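Conserved protein (Mycobacterium tuberculosis, PDB 1RFE) is of unknown function but probably binds the deazaflavin coenzyme F420 and may act as an oxidoreductase on CH-CH groups of donors. Local coordinates at residues Q4-M10 against S143-L149; V19-R23 against E110-G114; P68-L74 against V86-A92. All blocks are in the same frame, centred on the assembly; numbering follows the deposited sequence.

Contact 3 is a central hairpin pairing within the sheet, and the other two contacts touch it. In contact 1 the N-terminal segment 4-10 meets the end of strand 140-145, the neighbour of strand 84-95 from contact 3; Trp144 CZ3 lies 3.8 Å from Val86 N, and the two contact centres are about 19 Å apart. Contact 2 joins the ends of helices 12-21 and 98-112, and Val19 CG2 packs 3.8 Å from Leu74 CD1 of contact 3. Contacts 1 and 2 do not touch: their nearest atoms are about 7 Å apart and their centres about 24 Å. Helix 12-21 bridges them, starting just after Met10 and ending in 19-23.

Contact 1: residues Q4-M10 against S143-L149; sequences QRADIVM and SWDHRKL
Gln4 lays its side-chain amide against the backbone of Ser143, using both ends of the group. OE1 accepts the Ser143 N-H at 3.0 Å on a lone pair in the carbonyl plane, and NE2 donates to Ser143 O at 3.0 Å, nearly straight at 169°. CG anti to the backbone N (chi1 179°) and a bend at chi2 carry the amide to the strand edge. The second N-H of NE2 goes to Arg5 O, close to the amide plane, so three bonds fix the rotation of the group. A water bridges Gln4 and Ser143, donating to Gln4 OE1 and also bonded to Ser143 OG.

Ser143 OG also takes the Met10 N-H at 3.0 Å; chi1 puts it between the backbone N and the carbonyl carbon, facing segment 4-10. Further along, Ile8 O receives Asp145 N at 2.8 Å, though the N-H is bent to 132°, and Trp144 CA adds a CH...O contact to the same oxygen. The Ile8 side chain spreads over three residues: CD1 reaches Trp144 CB (3.8 Å) and the His146 ring, while CG2 meets Leu149 CD1. His146 itself is held by Tyr80, through a hydrogen bond from ND1 to its carbonyl and an edge-to-face ring contact. Met10, a selenomethionine, crosses Asp145 at about a right angle, Met10 CG 3.9 Å from Asp145 CB. Lys148 of the 3-10 segment reaches back to a salt bridge with Glu14 of helix 12-21; its modelled NZ to Val9 O separation is implausibly short and its detail doubtful.

An irregular chain is thus fastened to a strand end by the Gln4 amide, the Ser143 hydroxyl and the Asp145 N to Ile8 O bond, with Lys148 tied to Glu14 and Ile8 making much of the apolar contact.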
# COMPACT_ATOMS: atom_id res chain seq x y z
N GLN A 4 -9.16 16.11 8.78
CA GLN A 4 -9.49 15.83 7.36
C GLN A 4 -10.03 17.11 6.79
O GLN A 4 -11.20 17.45 7.01
CB GLN A 4 -10.47 14.66 7.08
CG GLN A 4 -10.79 14.43 5.56
CD GLN A 4 -9.54 14.06 4.67
OE1 GLN A 4 -9.09 12.91 4.70
NE2 GLN A 4 -9.03 15.02 3.87
N ARG A 5 -9.17 17.83 6.09
CA ARG A 5 -9.56 19.05 5.41
C ARG A 5 -10.57 18.70 4.31
O ARG A 5 -10.42 17.72 3.59
CB ARG A 5 -8.33 19.76 4.83
CG ARG A 5 -7.52 20.57 5.86
CD ARG A 5 -6.16 21.07 5.35
NE ARG A 5 -6.27 22.15 4.36
CZ ARG A 5 -5.26 22.64 3.61
NH1 ARG A 5 -4.02 22.15 3.71
NH2 ARG A 5 -5.50 23.64 2.76
N ALA A 6 -11.62 19.49 4.23
CA ALA A 6 -12.67 19.25 3.24
C ALA A 6 -12.21 19.72 1.84
O ALA A 6 -12.69 19.20 0.83
CB ALA A 6 -13.98 19.93 3.66
N ASP A 7 -11.27 20.66 1.79
CA ASP A 7 -10.89 21.25 0.52
C ASP A 7 -10.01 20.34 -0.33
O ASP A 7 -10.13 20.40 -1.56
CB ASP A 7 -10.24 22.65 0.64
CG ASP A 7 -9.13 22.72 1.68
OD1 ASP A 7 -8.62 21.67 2.14
OD2 ASP A 7 -8.73 23.81 2.12
N ILE A 8 -9.18 19.50 0.31
CA ILE A 8 -8.18 18.71 -0.41
C ILE A 8 -8.40 17.19 -0.30
O ILE A 8 -7.66 16.43 -0.90
CB ILE A 8 -6.75 19.05 0.07
CG1 ILE A 8 -6.60 18.77 1.57
CG2 ILE A 8 -6.42 20.50 -0.28
CD1 ILE A 8 -5.20 18.89 2.10
N VAL A 9 -9.41 16.77 0.45
CA VAL A 9 -9.85 15.38 0.51
C VAL A 9 -10.14 14.79 -0.87
O VAL A 9 -10.64 15.46 -1.77
CB VAL A 9 -11.11 15.19 1.43
CG1 VAL A 9 -12.37 15.79 0.78
CG2 VAL A 9 -11.32 13.73 1.81
N MSE A 10 -9.72 13.55 -1.06
CA MSE A 10 -10.09 12.80 -2.25
C MSE A 10 -11.36 12.00 -2.00
O MSE A 10 -11.59 11.55 -0.90
CB MSE A 10 -8.96 11.86 -2.65
CG MSE A 10 -7.77 12.58 -3.25
SE MSE A 10 -6.70 11.40 -4.36
CE MSE A 10 -5.99 10.52 -3.01
N SER A 143 -6.82 11.56 3.33
CA SER A 143 -6.28 11.77 1.97
C SER A 143 -6.06 13.23 1.65
O SER A 143 -6.56 14.16 2.34
CB SER A 143 -7.23 11.17 0.93
OG SER A 143 -8.53 11.75 0.97
N TRP A 144 -5.31 13.46 0.57
CA TRP A 144 -5.04 14.80 0.12
C TRP A 144 -4.69 14.86 -1.38
O TRP A 144 -4.08 13.97 -1.96
CB TRP A 144 -3.97 15.45 0.96
CG TRP A 144 -2.61 14.79 0.87
CD1 TRP A 144 -1.58 15.19 0.11
CD2 TRP A 144 -2.15 13.66 1.63
NE1 TRP A 144 -0.50 14.35 0.30
CE2 TRP A 144 -0.83 13.40 1.23
CE3 TRP A 144 -2.74 12.81 2.57
CZ2 TRP A 144 -0.06 12.34 1.78
CZ3 TRP A 144 -1.99 11.75 3.10
CH2 TRP A 144 -0.67 11.53 2.69
N ASP A 145 -5.13 15.94 -1.99
CA ASP A 145 -4.75 16.25 -3.38
C ASP A 145 -4.67 17.75 -3.51
O ASP A 145 -5.70 18.43 -3.57
CB ASP A 145 -5.74 15.68 -4.38
CG ASP A 145 -5.25 15.82 -5.83
OD1 ASP A 145 -4.20 16.47 -6.04
OD2 ASP A 145 -5.81 15.28 -6.79
N HIS A 146 -3.45 18.25 -3.56
CA HIS A 146 -3.22 19.68 -3.53
C HIS A 146 -3.65 20.36 -4.82
O HIS A 146 -3.80 21.56 -4.85
CB HIS A 146 -1.79 20.00 -3.16
CG HIS A 146 -1.51 19.86 -1.69
ND1 HIS A 146 -0.40 20.40 -1.09
CD2 HIS A 146 -2.18 19.20 -0.71
CE1 HIS A 146 -0.43 20.12 0.21
NE2 HIS A 146 -1.50 19.40 0.46
N ARG A 147 -3.85 19.58 -5.90
CA ARG A 147 -4.48 20.13 -7.11
C ARG A 147 -5.86 20.76 -6.87
O ARG A 147 -6.32 21.63 -7.64
CB ARG A 147 -4.63 19.07 -8.19
CG ARG A 147 -3.52 19.08 -9.21
CD ARG A 147 -2.59 17.92 -9.10
NE ARG A 147 -3.21 16.74 -9.67
CZ ARG A 147 -2.57 15.64 -10.03
NH1 ARG A 147 -1.25 15.52 -9.86
NH2 ARG A 147 -3.29 14.64 -10.57
N LYS A 148 -6.54 20.34 -5.83
CA LYS A 148 -7.88 20.88 -5.56
C LYS A 148 -7.89 22.30 -4.95
O LYS A 148 -8.93 22.89 -4.74
CB LYS A 148 -8.66 19.89 -4.72
CG LYS A 148 -8.86 18.51 -5.42
CD LYS A 148 -9.30 17.47 -4.39
CE LYS A 148 -9.83 16.19 -5.03
NZ LYS A 148 -10.90 15.67 -4.15
N LEU A 149 -6.71 22.83 -4.68
CA LEU A 149 -6.53 24.22 -4.23
C LEU A 149 -6.57 25.25 -5.35
O LEU A 149 -6.84 26.43 -5.09
CB LEU A 149 -5.19 24.38 -3.53
CG LEU A 149 -5.08 24.14 -2.02
CD1 LEU A 149 -6.36 23.60 -1.40
CD2 LEU A 149 -3.87 23.28 -1.67
O HOH W 1 -10.34 10.55 2.81

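Contact 2: residues V19-R23 against E110-G114; sequences VNSSR and ERYTG
Val19 touches Arg111 only loosely, through its carbonyl; the grip begins at Asn20, whose O receives Arg111 NH1 at 2.9 Å in a weak bond bent to 128°. Ser22, where the chain leaves helix 12-21, offers its carbonyl to Arg111 NH2, also at 2.9 Å but straighter (159°). Both oxygens sit at the edge of the guanidinium, near its plane, so the group spans two carbonyls at the helix end. A bend at chi3 of Arg111 turns it across to them.

Arg23 meets Tyr112 in two ways. Its O lies at the edge of the phenol ring beside Tyr112 OH, but the modelled separation is too short to be taken literally, so that bond's details are doubtful. Its side chain runs past the ring in the opposite direction, Arg23 CB 3.8 Å from Tyr112 CE1. Tyr112 CD1 lies over one face of the Arg23 guanidinium, 3.8 Å from Arg23 CZ, with the two planes 73° apart: the ring presents its rim to that face. Water 2 links Arg23 NH2 to Tyr112 O.

Arg111 NH2 also donates to Tyr112 OH at 3.0 Å, and strand 36-46 supports the pair: Tyr43 O takes Arg111 NE, its ring gives a cation-pi contact, and its N bonds Tyr112 OH. Arg111 thus bridges the Asn20 and Ser22 carbonyls, firmly only at Ser22, with Tyr112 beside Arg23 O; the negative helix end would probably favour the arginine's charge.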
# COMPACT_ATOMS: atom_id res chain seq x y z
N VAL A 19 -4.82 4.16 -5.44
CA VAL A 19 -4.29 2.87 -4.94
C VAL A 19 -3.96 1.92 -6.12
O VAL A 19 -2.95 1.25 -6.10
CB VAL A 19 -5.27 2.20 -3.98
CG1 VAL A 19 -4.96 0.72 -3.80
CG2 VAL A 19 -5.29 2.89 -2.58
N ASN A 20 -4.84 1.86 -7.14
CA ASN A 20 -4.58 1.07 -8.34
C ASN A 20 -3.46 1.61 -9.18
O ASN A 20 -2.70 0.83 -9.76
CB ASN A 20 -5.86 0.93 -9.19
CG ASN A 20 -6.79 -0.11 -8.65
OD1 ASN A 20 -8.01 0.14 -8.44
ND2 ASN A 20 -6.26 -1.29 -8.42
N SER A 21 -3.31 2.93 -9.23
CA SER A 21 -2.27 3.55 -10.04
C SER A 21 -0.88 3.58 -9.44
O SER A 21 0.09 3.49 -10.19
CB SER A 21 -2.66 4.98 -10.37
OG SER A 21 -3.84 4.86 -11.07
N SER A 22 -0.78 3.71 -8.13
CA SER A 22 0.52 3.74 -7.45
C SER A 22 1.23 2.39 -7.48
O SER A 22 0.60 1.32 -7.71
CB SER A 22 0.34 4.25 -6.03
OG SER A 22 -0.31 5.52 -6.01
N ARG A 23 2.54 2.44 -7.27
CA ARG A 23 3.41 1.26 -7.26
C ARG A 23 3.99 0.88 -5.91
O ARG A 23 4.20 -0.32 -5.58
CB ARG A 23 4.58 1.52 -8.21
CG ARG A 23 4.12 1.41 -9.66
CD ARG A 23 5.15 1.71 -10.72
NE ARG A 23 6.26 0.76 -10.72
CZ ARG A 23 6.34 -0.33 -11.45
NH1 ARG A 23 5.40 -0.70 -12.34
NH2 ARG A 23 7.44 -1.04 -11.35
N GLU A 110 0.44 -8.94 -12.36
CA GLU A 110 -0.22 -8.09 -13.29
C GLU A 110 0.11 -6.61 -13.09
O GLU A 110 0.21 -5.85 -14.06
CB GLU A 110 -1.71 -8.33 -13.23
CG GLU A 110 -2.06 -9.68 -13.89
CD GLU A 110 -3.54 -9.86 -14.18
OE1 GLU A 110 -4.35 -9.37 -13.36
OE2 GLU A 110 -3.87 -10.53 -15.19
N ARG A 111 0.39 -6.23 -11.85
CA ARG A 111 0.62 -4.88 -11.50
C ARG A 111 2.06 -4.46 -11.87
O ARG A 111 2.31 -3.32 -12.22
CB ARG A 111 0.28 -4.59 -10.04
CG ARG A 111 -1.22 -4.43 -9.74
CD ARG A 111 -1.59 -4.41 -8.24
NE ARG A 111 -0.70 -3.48 -7.56
CZ ARG A 111 -0.75 -2.15 -7.64
NH1 ARG A 111 -1.72 -1.49 -8.26
NH2 ARG A 111 0.20 -1.45 -7.06
N TYR A 112 2.99 -5.39 -11.82
CA TYR A 112 4.38 -5.03 -11.94
C TYR A 112 5.15 -5.79 -13.01
O TYR A 112 6.33 -5.48 -13.24
CB TYR A 112 5.11 -5.17 -10.60
CG TYR A 112 4.54 -4.35 -9.46
CD1 TYR A 112 4.98 -3.04 -9.19
CD2 TYR A 112 3.61 -4.90 -8.60
CE1 TYR A 112 4.45 -2.32 -8.12
CE2 TYR A 112 3.07 -4.18 -7.54
CZ TYR A 112 3.48 -2.92 -7.30
OH TYR A 112 2.94 -2.26 -6.24
N THR A 113 4.52 -6.79 -13.63
CA THR A 113 5.21 -7.62 -14.59
C THR A 113 4.56 -7.57 -15.96
O THR A 113 5.26 -7.31 -16.96
CB THR A 113 5.39 -9.09 -14.09
OG1 THR A 113 6.30 -9.11 -12.98
CG2 THR A 113 6.09 -9.93 -15.16
N GLY A 114 3.25 -7.77 -16.02
CA GLY A 114 2.53 -8.02 -17.25
C GLY A 114 1.24 -8.84 -17.03
O GLY A 114 0.92 -9.27 -15.91
O HOH W 2 7.98 -3.25 -13.13

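Contact 3: residues P68-L74 against V86-A92; sequences PRVSFLL and VSFEGVA
Phe72 and Phe88 form a hydrogen-bonded antiparallel pair, each N bonded to the other's O at 2.9 Å. The same pattern recurs at Val70 with Gly90 and Leu74 with Val86, and Ala92 N adds a seventh bond to Pro68 O. Val70 N approaches Gly90 O from above the carbonyl plane, whereas Gly90 N meets Val70 O almost end-on. CH...O contacts accompany the Arg69/Val91 and Ser71/Glu89 pairs, such as Ser71 CA to Phe88 O at 3.2 Å.

On the face of Val70, Phe72 and Leu74, Val70 CG2 packs on Ala92 CB (4.0 Å), and Leu74 lies beside Val86, CB to CG1 4.0 Å. Phe88 CD2 comes to the edge of the Phe72 ring; with CG anti to the carbonyl carbon (chi1 -60°), it also passes close to Phe72 O. On the opposite face, Ser71 OG touches Glu89 CG.

The strand directions differ by 134°, a strongly twisted antiparallel hairpin. Strand 25-30 extends the sheet beyond 69-76, and strands 131-138 and 140-145 both pair with 84-95; side chains of 131-138 also meet Phe72, Phe88, Val91 and Ala92. Helix 12-21 covers Leu74, Val86 and Phe88 through Phe18 and Val19.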
# COMPACT_ATOMS: atom_id res chain seq x y z
N PRO A 68 -1.55 -6.63 15.51
CA PRO A 68 -2.06 -6.52 14.14
C PRO A 68 -2.11 -5.10 13.59
O PRO A 68 -2.48 -4.95 12.46
CB PRO A 68 -3.51 -7.03 14.25
CG PRO A 68 -3.62 -7.60 15.62
CD PRO A 68 -2.64 -6.89 16.46
N ARG A 69 -1.82 -4.10 14.41
CA ARG A 69 -1.97 -2.70 14.02
C ARG A 69 -0.91 -2.33 12.97
O ARG A 69 0.26 -2.67 13.09
CB ARG A 69 -1.89 -1.80 15.26
CG ARG A 69 -3.19 -1.86 16.15
CD ARG A 69 -3.13 -1.01 17.37
NE ARG A 69 -1.92 -1.33 18.15
CZ ARG A 69 -1.37 -0.54 19.07
NH1 ARG A 69 -1.89 0.63 19.35
NH2 ARG A 69 -0.28 -0.93 19.70
N VAL A 70 -1.39 -1.71 11.90
CA VAL A 70 -0.57 -1.29 10.77
C VAL A 70 -0.93 0.10 10.32
O VAL A 70 -2.08 0.57 10.52
CB VAL A 70 -0.75 -2.16 9.49
CG1 VAL A 70 0.10 -3.27 9.52
CG2 VAL A 70 -2.23 -2.56 9.22
N SER A 71 0.05 0.76 9.70
CA SER A 71 -0.21 1.96 8.91
C SER A 71 0.40 1.80 7.54
O SER A 71 1.44 1.12 7.37
CB SER A 71 0.41 3.19 9.57
OG SER A 71 -0.12 3.33 10.87
N PHE A 72 -0.24 2.42 6.55
CA PHE A 72 0.29 2.30 5.17
C PHE A 72 0.06 3.62 4.49
O PHE A 72 -1.05 4.15 4.54
CB PHE A 72 -0.39 1.14 4.45
CG PHE A 72 0.27 0.72 3.17
CD1 PHE A 72 1.38 -0.09 3.18
CD2 PHE A 72 -0.24 1.14 1.94
CE1 PHE A 72 1.97 -0.46 1.98
CE2 PHE A 72 0.33 0.75 0.76
CZ PHE A 72 1.44 -0.06 0.78
N LEU A 73 1.10 4.14 3.83
CA LEU A 73 1.07 5.47 3.22
C LEU A 73 1.50 5.43 1.74
O LEU A 73 2.53 4.88 1.40
CB LEU A 73 1.98 6.44 4.00
CG LEU A 73 1.96 7.95 3.58
CD1 LEU A 73 2.30 8.91 4.71
CD2 LEU A 73 2.97 8.25 2.46
N LEU A 74 0.67 6.04 0.90
CA LEU A 74 0.95 6.26 -0.50
C LEU A 74 1.00 7.75 -0.77
O LEU A 74 0.14 8.48 -0.32
CB LEU A 74 -0.17 5.66 -1.36
CG LEU A 74 -0.31 4.14 -1.42
CD1 LEU A 74 -1.63 3.71 -1.99
CD2 LEU A 74 0.87 3.57 -2.23
N VAL A 86 -2.61 9.27 0.32
CA VAL A 86 -3.60 8.65 1.15
C VAL A 86 -2.85 7.84 2.23
O VAL A 86 -1.87 7.16 1.97
CB VAL A 86 -4.60 7.81 0.36
CG1 VAL A 86 -3.89 6.66 -0.36
CG2 VAL A 86 -5.66 7.31 1.22
N SER A 87 -3.34 7.97 3.45
CA SER A 87 -2.70 7.41 4.63
C SER A 87 -3.76 6.58 5.36
O SER A 87 -4.84 7.10 5.69
CB SER A 87 -2.22 8.56 5.52
OG SER A 87 -1.48 8.06 6.62
N PHE A 88 -3.45 5.30 5.57
CA PHE A 88 -4.36 4.32 6.17
C PHE A 88 -3.79 3.90 7.52
O PHE A 88 -2.58 3.67 7.66
CB PHE A 88 -4.42 3.04 5.31
CG PHE A 88 -4.93 3.26 3.90
CD1 PHE A 88 -6.22 3.65 3.68
CD2 PHE A 88 -4.09 3.12 2.80
CE1 PHE A 88 -6.68 3.83 2.39
CE2 PHE A 88 -4.55 3.31 1.50
CZ PHE A 88 -5.82 3.64 1.30
N GLU A 89 -4.66 3.82 8.51
CA GLU A 89 -4.32 3.20 9.76
C GLU A 89 -5.37 2.11 9.94
O GLU A 89 -6.52 2.29 9.59
CB GLU A 89 -4.30 4.21 10.91
CG GLU A 89 -3.22 5.26 10.73
CD GLU A 89 -3.17 6.33 11.79
OE1 GLU A 89 -4.02 6.25 12.71
OE2 GLU A 89 -2.24 7.22 11.71
N GLY A 90 -4.95 0.96 10.43
CA GLY A 90 -5.89 -0.14 10.63
C GLY A 90 -5.28 -1.35 11.24
O GLY A 90 -4.42 -1.26 12.14
N VAL A 91 -5.75 -2.49 10.73
CA VAL A 91 -5.31 -3.80 11.17
C VAL A 91 -5.02 -4.65 9.93
O VAL A 91 -5.62 -4.47 8.87
CB VAL A 91 -6.36 -4.50 12.08
CG1 VAL A 91 -6.64 -3.68 13.32
CG2 VAL A 91 -7.66 -4.76 11.33
N ALA A 92 -4.03 -5.51 10.06
CA ALA A 92 -3.69 -6.50 9.06
C ALA A 92 -4.19 -7.87 9.52
O ALA A 92 -4.11 -8.16 10.69
CB ALA A 92 -2.23 -6.59 8.94